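PDB 5UWY: thioredoxin reductase from Streptococcus pyogenes, which probably uses NADPH, through its bound FAD and a redox-active disulfide, to reduce thioredoxin. Local coordinates for residues Thr7-Ser12 / Thr18-Ala23; Thr105-Thr110 / Gln297-Tyr302; Pro241-Val246 / Gly275-Lys280. All blocks are in the same frame, centred on the assembly; numbering follows the deposited sequence.

Overall arrangement
From the N terminus, interaction 1 closes first: strand 5-10 and the helix 14-25 that follows it form the opening of a beta-alpha-beta unit that continues into strand 30-34. Interaction 2 then spans a long loop, bringing strand 105-108, the neighbour of strand 5-10 in the parallel sheet, against helix 285-304 near the C terminus. Interaction 3, between the loops 241-246 and 275-280, is nested inside that loop. Interactions 1 and 2 touch directly through the two neighbouring strands, while Thr110 links interaction 2 to interaction 3 through Val242 and Val277. Together they join the sheet to two helices and two loops; the turns after both strands and both loops reach the same FAD.

Interaction 1 of 3, residues Thr7-Ser12 / Thr18-Ala23; sequences TLIIGS and TAALYA
Ile9 meets helix 14-25 through one methyl group. Its CD1 sits against the backbone between Ala19 and Ala20, 3.5 Å from Ala20 N, and 3.6 Å from Ala20 CB. Ala19 CB is the more distant neighbour, at 4.1 Å from Ile9 CD1. CG1 of Ile9 lies anti to its own carbonyl carbon (chi1 -63°) and, with chi2 at 152°, carries CD1 to the helix, whereas CG2 points along the strand toward the Gly11 end. The CA atoms of Ile9 and Ala20 are 7.2 Å apart, consistent with the small alanines on the helix side.

Around this first shell, Ile107 of the neighbouring strand touches both Ile9 and Ala19, and Ile32 of strand 30-34 packs on Ala20, so neighbouring strands also line the seam. Beyond Ile9 the strand turns into Gly11, part of a probable Rossmann-type glycine motif and in contact with FAD. On another face of the helix, Tyr22 OH hydrogen-bonds to Thr286 OG1 of the second subunit. With methyl and backbone contacts and no polar pair between the segments, this strand and helix of the beta-alpha-beta unit are held by shape and burial rather than by directed bonds.

Interaction 2 of 3, residues Thr105-Thr110 / Gln297-Tyr302; sequences TVIIAT and QGVYHY. With FAD (flavin-adenine dinucleotide), chain B.
Tyr302 presents its ring obliquely to Thr105, whose CG2 reaches Tyr302 CD2 at 3.8 Å; the threonine and the tyrosine point past one another. A second ring, that of Phe306, meets Tyr302 with the planes inclined at about 50°. A further flat group, the FAD adenine, lies beyond the other end of the strand, where Thr110 CG2 stands above the purine, 3.7 Å from N7A, and Thr110 CB lies 3.7 Å from C8A.

Between these ends Val299 forms the middle of the packing. Its CG2 meets Ile107 CD1 at 3.7 Å, and its CG1 comes to 3.7 Å from Thr105 OG1. Val299 CG1 is anti to the backbone N (chi1 165°); of the two strand residues it meets only Thr105, while CG2 is shared by Thr105 and Ile107. The Thr105 hydroxyl, though it rests against Val299, is satisfied by Asp6 O and Thr7 OG1 of the adjoining strand, so the buried polar atom is paired within the sheet.

Segment 297-302 runs nearly antiparallel to strand 105-108 (157°), the two axes approaching to 10.1 Å. This is helix-on-sheet packing characteristic of the FAD-binding domain of the pyridine nucleotide-disulphide oxidoreductases, in which a helix from near the C terminus covers the parallel sheet beside the first beta-alpha-beta unit.

Interaction 3 of 3, residues Pro241-Val246 / Gly275-Lys280; sequences PVTGMV and GDVRQK. With FAD (flavin-adenine dinucleotide), chain B.
Val242 and Thr243 meet Val277 where two irregular loops approach each other beside FAD. In 241-246, Val242 is the centre of an inverse gamma turn, spanned by a weak hydrogen bond from Thr243 N to Pro241 O. In 275-280, Gly275 has a positive phi (79°), and the chain then curls through Asp276 and Val277, with a weak bond from Arg278 N back to Gly275 O. Gly275 and Asp276 fit the Gly-Asp element that follows the last strand of the FAD-binding domain in this family, and both belong to the pocket of the cofactor.

Between the loops the contact is small and made by methyl groups, one of which also rests on a carbonyl oxygen. Val277 CG2 does the touching: it meets Thr243 CG2 at 3.6 Å, the two side chains crossing obliquely, and Val242 O at 3.7 Å. That methyl is anti to the backbone N of Val277 and is thereby directed at the gamma turn. The Thr243 hydroxyl has a different partner, hydrogen-bonding to Gly256 O, while Val242 O accepts a bond from Thr110 OG1. Val277 also packs on Thr110, so one threonine is shared by both loops.

The loops attend to different parts of the cofactor. Val242 CG1 and CB lie beside N7A of the adenine, and Met245, present as selenomethionine, brings its CE to 3.9 Å from FAD N6A. Asp276 lies next to the ribityl chain and the pyrophosphate, and Arg283 NE hydrogen-bonds to its backbone O. Lys280, farther along, forms a salt bridge with Asp291 of helix 285-304. The firm polar link to the cofactor comes from the backbone: Asp276 N donates to FAD O1P at 2.8 Å, with an angle of 158° at the hydrogen.

Interaction 1 of 3, residues Thr7-Ser12 / Thr18-Ala23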
loop_
_atom_site.group_PDB
_atom_site.type_symbol
_atom_site.label_atom_id
_atom_site.label_comp_id
_atom_site.label_asym_id
_atom_site.label_seq_id
_atom_site.Cartn_x
_atom_site.Cartn_y
_atom_site.Cartn_z
ATOM N N THR A 7 -17.483 12.386 -1.555
ATOM C CA THR A 7 -17.068 11.059 -1.986
ATOM C C THR A 7 -17.993 9.999 -1.419
ATOM O O THR A 7 -18.276 9.982 -0.211
ATOM C CB THR A 7 -15.635 10.754 -1.547
ATOM O OG1 THR A 7 -14.803 11.890 -1.796
ATOM C CG2 THR A 7 -15.100 9.558 -2.309
ATOM N N LEU A 8 -18.435 9.096 -2.284
ATOM C CA LEU A 8 -19.046 7.858 -1.826
ATOM C C LEU A 8 -18.136 6.702 -2.215
ATOM O O LEU A 8 -17.631 6.651 -3.344
ATOM C CB LEU A 8 -20.449 7.657 -2.400
ATOM C CG LEU A 8 -21.530 8.556 -1.792
ATOM C CD1 LEU A 8 -22.684 8.813 -2.776
ATOM C CD2 LEU A 8 -22.018 8.040 -0.452
ATOM N N ILE A 9 -17.914 5.790 -1.273
ATOM C CA ILE A 9 -17.050 4.634 -1.470
ATOM C C ILE A 9 -17.911 3.382 -1.409
ATOM O O ILE A 9 -18.560 3.108 -0.390
ATOM C CB ILE A 9 -15.925 4.589 -0.426
ATOM C CG1 ILE A 9 -15.032 5.819 -0.572
ATOM C CG2 ILE A 9 -15.112 3.314 -0.575
ATOM C CD1 ILE A 9 -14.368 6.231 0.702
ATOM N N ILE A 10 -17.922 2.629 -2.506
ATOM C CA ILE A 10 -18.685 1.391 -2.600
ATOM C C ILE A 10 -17.786 0.272 -2.082
ATOM O O ILE A 10 -16.867 -0.171 -2.769
ATOM C CB ILE A 10 -19.154 1.123 -4.032
ATOM C CG1 ILE A 10 -19.610 2.419 -4.705
ATOM C CG2 ILE A 10 -20.267 0.098 -4.038
ATOM C CD1 ILE A 10 -20.820 3.050 -4.068
ATOM N N GLY A 11 -18.053 -0.184 -0.861
ATOM C CA GLY A 11 -17.279 -1.263 -0.281
ATOM C C GLY A 11 -16.539 -0.866 0.979
ATOM O O GLY A 11 -16.021 0.251 1.073
ATOM N N SER A 12 -16.475 -1.776 1.950
ATOM C CA SER A 12 -15.814 -1.542 3.232
ATOM C C SER A 12 -14.790 -2.634 3.519
ATOM O O SER A 12 -14.827 -3.312 4.547
ATOM C CB SER A 12 -16.833 -1.456 4.362
ATOM O OG SER A 12 -16.211 -1.256 5.610
ATOM N N THR A 18 -9.435 2.622 3.793
ATOM C CA THR A 18 -8.277 3.507 3.709
ATOM C C THR A 18 -8.599 4.752 2.890
ATOM O O THR A 18 -8.229 5.871 3.274
ATOM C CB THR A 18 -7.086 2.764 3.114
ATOM O OG1 THR A 18 -6.843 1.574 3.875
ATOM C CG2 THR A 18 -5.842 3.645 3.145
ATOM N N ALA A 19 -9.296 4.576 1.765
ATOM C CA ALA A 19 -9.737 5.730 0.989
ATOM C C ALA A 19 -10.639 6.636 1.816
ATOM O O ALA A 19 -10.559 7.865 1.712
ATOM C CB ALA A 19 -10.456 5.268 -0.280
ATOM N N ALA A 20 -11.503 6.046 2.648
ATOM C CA ALA A 20 -12.356 6.849 3.520
ATOM C C ALA A 20 -11.532 7.592 4.558
ATOM O O ALA A 20 -11.812 8.756 4.866
ATOM C CB ALA A 20 -13.393 5.963 4.203
ATOM N N LEU A 21 -10.515 6.931 5.110
ATOM C CA LEU A 21 -9.649 7.572 6.090
ATOM C C LEU A 21 -8.962 8.793 5.494
ATOM O O LEU A 21 -9.031 9.894 6.052
ATOM C CB LEU A 21 -8.619 6.566 6.601
ATOM C CG LEU A 21 -7.545 7.074 7.560
ATOM C CD1 LEU A 21 -8.150 7.397 8.916
ATOM C CD2 LEU A 21 -6.427 6.050 7.690
ATOM N N TYR A 22 -8.304 8.619 4.346
ATOM C CA TYR A 22 -7.576 9.733 3.749
ATOM C C TYR A 22 -8.526 10.833 3.291
ATOM O O TYR A 22 -8.300 12.015 3.572
ATOM C CB TYR A 22 -6.721 9.237 2.584
ATOM C CG TYR A 22 -5.339 8.789 3.000
ATOM C CD1 TYR A 22 -5.126 7.521 3.520
ATOM C CD2 TYR A 22 -4.250 9.642 2.881
ATOM C CE1 TYR A 22 -3.865 7.111 3.904
ATOM C CE2 TYR A 22 -2.984 9.242 3.264
ATOM C CZ TYR A 22 -2.798 7.976 3.773
ATOM O OH TYR A 22 -1.538 7.571 4.155
ATOM N N ALA A 23 -9.598 10.460 2.589
ATOM C CA ALA A 23 -10.521 11.454 2.051
ATOM C C ALA A 23 -11.175 12.263 3.163
ATOM O O ALA A 23 -11.246 13.495 3.092
ATOM C CB ALA A 23 -11.584 10.769 1.193
#

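Interaction 2 of 3, residues Thr105-Thr110 / Gln297-Tyr302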
loop_
_atom_site.group_PDB
_atom_site.type_symbol
_atom_site.label_atom_id
_atom_site.label_comp_id
_atom_site.label_asym_id
_atom_site.label_seq_id
_atom_site.Cartn_x
_atom_site.Cartn_y
_atom_site.Cartn_z
ATOM N N THR A 105 -17.680 12.363 -6.421
ATOM C CA THR A 105 -16.751 11.290 -6.754
ATOM C C THR A 105 -17.252 9.963 -6.202
ATOM O O THR A 105 -17.818 9.897 -5.101
ATOM C CB THR A 105 -15.332 11.551 -6.216
ATOM O OG1 THR A 105 -15.343 11.530 -4.782
ATOM C CG2 THR A 105 -14.782 12.882 -6.712
ATOM N N VAL A 106 -17.015 8.909 -6.977
ATOM C CA VAL A 106 -17.288 7.533 -6.587
ATOM C C VAL A 106 -15.962 6.783 -6.564
ATOM O O VAL A 106 -15.191 6.850 -7.527
ATOM C CB VAL A 106 -18.280 6.858 -7.554
ATOM C CG1 VAL A 106 -18.069 5.352 -7.591
ATOM C CG2 VAL A 106 -19.707 7.198 -7.173
ATOM N N ILE A 107 -15.690 6.088 -5.463
ATOM C CA ILE A 107 -14.544 5.189 -5.371
ATOM C C ILE A 107 -15.083 3.771 -5.249
ATOM O O ILE A 107 -15.807 3.453 -4.299
ATOM C CB ILE A 107 -13.625 5.536 -4.191
ATOM C CG1 ILE A 107 -13.311 7.032 -4.175
ATOM C CG2 ILE A 107 -12.332 4.745 -4.282
ATOM C CD1 ILE A 107 -12.299 7.423 -3.121
ATOM N N ILE A 108 -14.740 2.925 -6.213
ATOM C CA ILE A 108 -15.236 1.554 -6.260
ATOM C C ILE A 108 -14.244 0.655 -5.533
ATOM O O ILE A 108 -13.087 0.525 -5.948
ATOM C CB ILE A 108 -15.450 1.094 -7.708
ATOM C CG1 ILE A 108 -16.242 2.162 -8.463
ATOM C CG2 ILE A 108 -16.171 -0.247 -7.740
ATOM C CD1 ILE A 108 -16.982 1.651 -9.658
ATOM N N ALA A 109 -14.698 0.040 -4.442
ATOM C CA ALA A 109 -13.861 -0.792 -3.588
ATOM C C ALA A 109 -14.600 -2.069 -3.222
ATOM O O ALA A 109 -14.531 -2.551 -2.087
ATOM C CB ALA A 109 -13.435 -0.036 -2.331
ATOM N N THR A 110 -15.326 -2.631 -4.188
ATOM C CA THR A 110 -16.161 -3.799 -3.942
ATOM C C THR A 110 -15.375 -5.102 -3.911
ATOM O O THR A 110 -15.948 -6.140 -3.560
ATOM C CB THR A 110 -17.261 -3.887 -5.003
ATOM O OG1 THR A 110 -16.690 -3.706 -6.304
ATOM C CG2 THR A 110 -18.310 -2.814 -4.768
ATOM N N GLN A 297 -6.606 10.385 -1.415
ATOM C CA GLN A 297 -5.921 11.663 -1.554
ATOM C C GLN A 297 -6.152 12.290 -2.925
ATOM O O GLN A 297 -6.097 13.519 -3.057
ATOM C CB GLN A 297 -4.425 11.493 -1.283
ATOM C CG GLN A 297 -3.693 12.800 -1.027
ATOM C CD GLN A 297 -4.353 13.634 0.055
ATOM O OE1 GLN A 297 -4.827 13.108 1.063
ATOM N NE2 GLN A 297 -4.387 14.945 -0.153
ATOM N N GLY A 298 -6.424 11.477 -3.948
ATOM C CA GLY A 298 -6.676 12.026 -5.270
ATOM C C GLY A 298 -8.030 12.694 -5.396
ATOM O O GLY A 298 -8.220 13.569 -6.250
ATOM N N VAL A 299 -8.990 12.290 -4.559
ATOM C CA VAL A 299 -10.298 12.941 -4.559
ATOM C C VAL A 299 -10.149 14.444 -4.355
ATOM O O VAL A 299 -10.763 15.249 -5.068
ATOM C CB VAL A 299 -11.210 12.317 -3.490
ATOM C CG1 VAL A 299 -12.405 13.215 -3.243
ATOM C CG2 VAL A 299 -11.667 10.946 -3.933
ATOM N N TYR A 300 -9.317 14.846 -3.386
ATOM C CA TYR A 300 -9.139 16.271 -3.129
ATOM C C TYR A 300 -8.602 16.997 -4.354
ATOM O O TYR A 300 -9.052 18.102 -4.672
ATOM C CB TYR A 300 -8.204 16.504 -1.944
ATOM C CG TYR A 300 -7.753 17.948 -1.865
ATOM C CD1 TYR A 300 -8.622 18.938 -1.421
ATOM C CD2 TYR A 300 -6.478 18.328 -2.269
ATOM C CE1 TYR A 300 -8.230 20.259 -1.363
ATOM C CE2 TYR A 300 -6.078 19.650 -2.216
ATOM C CZ TYR A 300 -6.959 20.612 -1.761
ATOM O OH TYR A 300 -6.574 21.931 -1.703
ATOM N N HIS A 301 -7.626 16.404 -5.044
ATOM C CA HIS A 301 -7.055 17.053 -6.222
ATOM C C HIS A 301 -8.104 17.214 -7.316
ATOM O O HIS A 301 -8.255 18.300 -7.898
ATOM C CB HIS A 301 -5.855 16.250 -6.729
ATOM C CG HIS A 301 -5.007 16.987 -7.720
ATOM N ND1 HIS A 301 -4.734 16.493 -8.978
ATOM C CD2 HIS A 301 -4.370 18.178 -7.637
ATOM C CE1 HIS A 301 -3.964 17.349 -9.626
ATOM N NE2 HIS A 301 -3.729 18.380 -8.836
ATOM N N TYR A 302 -8.849 16.140 -7.600
ATOM C CA TYR A 302 -9.904 16.220 -8.606
ATOM C C TYR A 302 -10.927 17.296 -8.254
ATOM O O TYR A 302 -11.369 18.050 -9.128
ATOM C CB TYR A 302 -10.585 14.859 -8.767
ATOM C CG TYR A 302 -11.711 14.850 -9.781
ATOM C CD1 TYR A 302 -11.448 14.725 -11.140
ATOM C CD2 TYR A 302 -13.038 14.967 -9.380
ATOM C CE1 TYR A 302 -12.472 14.718 -12.071
ATOM C CE2 TYR A 302 -14.068 14.962 -10.303
ATOM C CZ TYR A 302 -13.780 14.836 -11.647
ATOM O OH TYR A 302 -14.803 14.830 -12.570
HETATM P PA FAD B . -12.857 -6.700 -0.288
HETATM O O1A FAD B . -12.393 -6.576 1.118
HETATM O O2A FAD B . -13.106 -8.123 -0.797
HETATM O O5B FAD B . -14.165 -5.885 -0.518
HETATM C C5B FAD B . -15.456 -6.524 -0.467
HETATM C C4B FAD B . -16.455 -5.587 0.154
HETATM O O4B FAD B . -17.309 -5.044 -0.881
HETATM C C3B FAD B . -17.377 -6.230 1.195
HETATM O O3B FAD B . -17.472 -5.432 2.371
HETATM C C2B FAD B . -18.712 -6.345 0.453
HETATM O O2B FAD B . -19.808 -6.273 1.360
HETATM C C1B FAD B . -18.643 -5.108 -0.440
HETATM N N9A FAD B . -19.530 -5.135 -1.603
HETATM C C8A FAD B . -19.417 -5.905 -2.732
HETATM N N7A FAD B . -20.368 -5.710 -3.616
HETATM C C5A FAD B . -21.159 -4.738 -3.027
HETATM C C6A FAD B . -22.335 -4.088 -3.454
HETATM N N6A FAD B . -22.935 -4.334 -4.620
HETATM N N1A FAD B . -22.875 -3.166 -2.624
HETATM C C2A FAD B . -22.277 -2.918 -1.456
HETATM N N3A FAD B . -21.170 -3.466 -0.953
HETATM C C4A FAD B . -20.660 -4.373 -1.792
HETATM N N1 FAD B . -5.160 -10.826 2.925
HETATM C C2 FAD B . -3.888 -10.699 3.407
HETATM O O2 FAD B . -3.286 -9.618 3.381
HETATM N N3 FAD B . -3.248 -11.803 3.945
HETATM C C4 FAD B . -3.770 -13.074 4.050
HETATM O O4 FAD B . -3.102 -13.978 4.549
HETATM C C4X FAD B . -5.119 -13.200 3.531
HETATM N N5 FAD B . -5.690 -14.371 3.588
HETATM C C5X FAD B . -6.976 -14.493 3.091
HETATM C C6 FAD B . -7.596 -15.740 3.148
HETATM C C7 FAD B . -8.887 -15.920 2.667
HETATM C C7M FAD B . -9.524 -17.283 2.746
HETATM C C8 FAD B . -9.579 -14.829 2.114
HETATM C C8M FAD B . -10.980 -14.990 1.584
HETATM C C9 FAD B . -8.963 -13.582 2.056
HETATM C C9A FAD B . -7.670 -13.406 2.539
HETATM N N10 FAD B . -7.009 -12.159 2.481
HETATM C C10 FAD B . -5.733 -12.019 2.984
HETATM C "C1'" FAD B . -7.694 -10.967 1.949
HETATM C "C2'" FAD B . -7.293 -10.602 0.523
HETATM O "O2'" FAD B . -6.122 -9.784 0.517
HETATM C "C3'" FAD B . -8.436 -9.821 -0.130
HETATM O "O3'" FAD B . -8.207 -9.816 -1.533
HETATM C "C4'" FAD B . -8.625 -8.375 0.345
HETATM O "O4'" FAD B . -9.235 -8.369 1.636
HETATM C "C5'" FAD B . -9.467 -7.563 -0.619
HETATM O "O5'" FAD B . -9.619 -6.219 -0.112
HETATM P P FAD B . -10.535 -5.165 -0.851
HETATM O O1P FAD B . -9.850 -4.725 -2.148
HETATM O O2P FAD B . -10.937 -4.032 0.021
HETATM O O3P FAD B . -11.815 -6.014 -1.266
#

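Interaction 3 of 3, residues Pro241-Val246 / Gly275-Lys280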
loop_
_atom_site.group_PDB
_atom_site.type_symbol
_atom_site.label_atom_id
_atom_site.label_comp_id
_atom_site.label_asym_id
_atom_site.label_seq_id
_atom_site.Cartn_x
_atom_site.Cartn_y
_atom_site.Cartn_z
ATOM N N PRO A 241 -14.845 -10.757 -9.781
ATOM C CA PRO A 241 -14.912 -9.358 -9.347
ATOM C C PRO A 241 -16.357 -8.916 -9.215
ATOM O O PRO A 241 -17.217 -9.298 -10.013
ATOM C CB PRO A 241 -14.196 -8.600 -10.470
ATOM C CG PRO A 241 -14.338 -9.485 -11.662
ATOM C CD PRO A 241 -14.292 -10.891 -11.139
ATOM N N VAL A 242 -16.627 -8.121 -8.183
ATOM C CA VAL A 242 -17.971 -7.598 -7.951
ATOM C C VAL A 242 -18.091 -6.332 -8.793
ATOM O O VAL A 242 -17.795 -5.225 -8.343
ATOM C CB VAL A 242 -18.241 -7.340 -6.474
ATOM C CG1 VAL A 242 -19.727 -7.185 -6.254
ATOM C CG2 VAL A 242 -17.684 -8.473 -5.627
ATOM N N THR A 243 -18.531 -6.500 -10.042
ATOM C CA THR A 243 -18.667 -5.381 -10.968
ATOM C C THR A 243 -20.000 -5.428 -11.704
ATOM O O THR A 243 -20.114 -4.927 -12.827
ATOM C CB THR A 243 -17.512 -5.352 -11.968
ATOM O OG1 THR A 243 -17.317 -6.662 -12.515
ATOM C CG2 THR A 243 -16.234 -4.885 -11.288
ATOM N N GLY A 244 -21.019 -6.026 -11.085
ATOM C CA GLY A 244 -22.333 -6.036 -11.700
ATOM C C GLY A 244 -22.958 -4.660 -11.785
ATOM O O GLY A 244 -23.768 -4.397 -12.679
HETATM N N MSE A 245 -22.590 -3.762 -10.876
HETATM C CA MSE A 245 -23.215 -2.446 -10.824
HETATM C C MSE A 245 -22.458 -1.386 -11.627
HETATM O O MSE A 245 -22.722 -0.192 -11.486
HETATM C CB MSE A 245 -23.382 -1.988 -9.364
HETATM C CG MSE A 245 -22.137 -1.449 -8.652
HETATM SE SE MSE A 245 -20.457 -2.388 -8.958
HETATM C CE MSE A 245 -20.824 -3.991 -7.920
ATOM N N VAL A 246 -21.530 -1.820 -12.481
ATOM C CA VAL A 246 -20.810 -0.900 -13.357
ATOM C C VAL A 246 -20.713 -1.480 -14.762
ATOM O O VAL A 246 -19.827 -1.106 -15.538
ATOM C CB VAL A 246 -19.407 -0.574 -12.810
ATOM C CG1 VAL A 246 -19.516 0.260 -11.554
ATOM C CG2 VAL A 246 -18.619 -1.851 -12.552
ATOM N N GLY A 275 -8.261 -1.482 -4.746
ATOM C CA GLY A 275 -8.288 -2.802 -4.160
ATOM C C GLY A 275 -8.331 -3.907 -5.200
ATOM O O GLY A 275 -7.794 -3.794 -6.298
ATOM N N ASP A 276 -9.002 -4.993 -4.825
ATOM C CA ASP A 276 -9.013 -6.240 -5.576
ATOM C C ASP A 276 -9.989 -6.240 -6.739
ATOM O O ASP A 276 -9.850 -7.079 -7.641
ATOM C CB ASP A 276 -9.342 -7.385 -4.623
ATOM C CG ASP A 276 -8.242 -7.627 -3.619
ATOM O OD1 ASP A 276 -7.591 -6.638 -3.216
ATOM O OD2 ASP A 276 -8.050 -8.783 -3.208
ATOM N N VAL A 277 -10.963 -5.328 -6.737
ATOM C CA VAL A 277 -11.835 -5.145 -7.885
ATOM C C VAL A 277 -11.071 -4.681 -9.120
ATOM O O VAL A 277 -11.644 -4.613 -10.215
ATOM C CB VAL A 277 -12.958 -4.147 -7.530
ATOM C CG1 VAL A 277 -12.498 -2.714 -7.765
ATOM C CG2 VAL A 277 -14.216 -4.453 -8.321
ATOM N N ARG A 278 -9.787 -4.383 -8.966
ATOM C CA ARG A 278 -8.938 -3.811 -9.995
ATOM C C ARG A 278 -8.276 -4.895 -10.837
ATOM O O ARG A 278 -8.148 -6.051 -10.428
ATOM C CB ARG A 278 -7.850 -2.963 -9.348
ATOM C CG ARG A 278 -8.225 -1.537 -9.019
ATOM C CD ARG A 278 -7.141 -0.607 -9.512
ATOM N NE ARG A 278 -5.889 -0.833 -8.791
ATOM C CZ ARG A 278 -4.685 -0.789 -9.352
ATOM N NH1 ARG A 278 -3.601 -1.020 -8.625
ATOM N NH2 ARG A 278 -4.564 -0.499 -10.641
ATOM N N GLN A 279 -7.845 -4.495 -12.030
ATOM C CA GLN A 279 -6.881 -5.266 -12.805
ATOM C C GLN A 279 -5.511 -5.137 -12.153
ATOM O O GLN A 279 -4.872 -4.086 -12.253
ATOM C CB GLN A 279 -6.837 -4.755 -14.242
ATOM C CG GLN A 279 -7.272 -5.741 -15.296
ATOM C CD GLN A 279 -6.927 -5.263 -16.695
ATOM O OE1 GLN A 279 -6.469 -4.134 -16.883
ATOM N NE2 GLN A 279 -7.142 -6.123 -17.684
ATOM N N LYS A 280 -5.057 -6.191 -11.482
ATOM C CA LYS A 280 -3.754 -6.160 -10.831
ATOM C C LYS A 280 -3.315 -7.588 -10.558
ATOM O O LYS A 280 -4.081 -8.539 -10.730
ATOM C CB LYS A 280 -3.788 -5.343 -9.537
ATOM C CG LYS A 280 -4.938 -5.692 -8.612
ATOM C CD LYS A 280 -4.525 -5.592 -7.152
ATOM C CE LYS A 280 -4.536 -4.144 -6.680
ATOM N NZ LYS A 280 -4.530 -4.029 -5.197
HETATM P PA FAD B . -12.857 -6.700 -0.288
HETATM O O1A FAD B . -12.393 -6.576 1.118
HETATM O O2A FAD B . -13.106 -8.123 -0.797
HETATM O O5B FAD B . -14.165 -5.885 -0.518
HETATM C C5B FAD B . -15.456 -6.524 -0.467
HETATM C C4B FAD B . -16.455 -5.587 0.154
HETATM O O4B FAD B . -17.309 -5.044 -0.881
HETATM C C3B FAD B . -17.377 -6.230 1.195
HETATM O O3B FAD B . -17.472 -5.432 2.371
HETATM C C2B FAD B . -18.712 -6.345 0.453
HETATM O O2B FAD B . -19.808 -6.273 1.360
HETATM C C1B FAD B . -18.643 -5.108 -0.440
HETATM N N9A FAD B . -19.530 -5.135 -1.603
HETATM C C8A FAD B . -19.417 -5.905 -2.732
HETATM N N7A FAD B . -20.368 -5.710 -3.616
HETATM C C5A FAD B . -21.159 -4.738 -3.027
HETATM C C6A FAD B . -22.335 -4.088 -3.454
HETATM N N6A FAD B . -22.935 -4.334 -4.620
HETATM N N1A FAD B . -22.875 -3.166 -2.624
HETATM C C2A FAD B . -22.277 -2.918 -1.456
HETATM N N3A FAD B . -21.170 -3.466 -0.953
HETATM C C4A FAD B . -20.660 -4.373 -1.792
HETATM N N1 FAD B . -5.160 -10.826 2.925
HETATM C C2 FAD B . -3.888 -10.699 3.407
HETATM O O2 FAD B . -3.286 -9.618 3.381
HETATM N N3 FAD B . -3.248 -11.803 3.945
HETATM C C4 FAD B . -3.770 -13.074 4.050
HETATM O O4 FAD B . -3.102 -13.978 4.549
HETATM C C4X FAD B . -5.119 -13.200 3.531
HETATM N N5 FAD B . -5.690 -14.371 3.588
HETATM C C5X FAD B . -6.976 -14.493 3.091
HETATM C C6 FAD B . -7.596 -15.740 3.148
HETATM C C7 FAD B . -8.887 -15.920 2.667
HETATM C C7M FAD B . -9.524 -17.283 2.746
HETATM C C8 FAD B . -9.579 -14.829 2.114
HETATM C C8M FAD B . -10.980 -14.990 1.584
HETATM C C9 FAD B . -8.963 -13.582 2.056
HETATM C C9A FAD B . -7.670 -13.406 2.539
HETATM N N10 FAD B . -7.009 -12.159 2.481
HETATM C C10 FAD B . -5.733 -12.019 2.984
HETATM C "C1'" FAD B . -7.694 -10.967 1.949
HETATM C "C2'" FAD B . -7.293 -10.602 0.523
HETATM O "O2'" FAD B . -6.122 -9.784 0.517
HETATM C "C3'" FAD B . -8.436 -9.821 -0.130
HETATM O "O3'" FAD B . -8.207 -9.816 -1.533
HETATM C "C4'" FAD B . -8.625 -8.375 0.345
HETATM O "O4'" FAD B . -9.235 -8.369 1.636
HETATM C "C5'" FAD B . -9.467 -7.563 -0.619
HETATM O "O5'" FAD B . -9.619 -6.219 -0.112
HETATM P P FAD B . -10.535 -5.165 -0.851
HETATM O O1P FAD B . -9.850 -4.725 -2.148
HETATM O O2P FAD B . -10.937 -4.032 0.021
HETATM O O3P FAD B . -11.815 -6.014 -1.266
#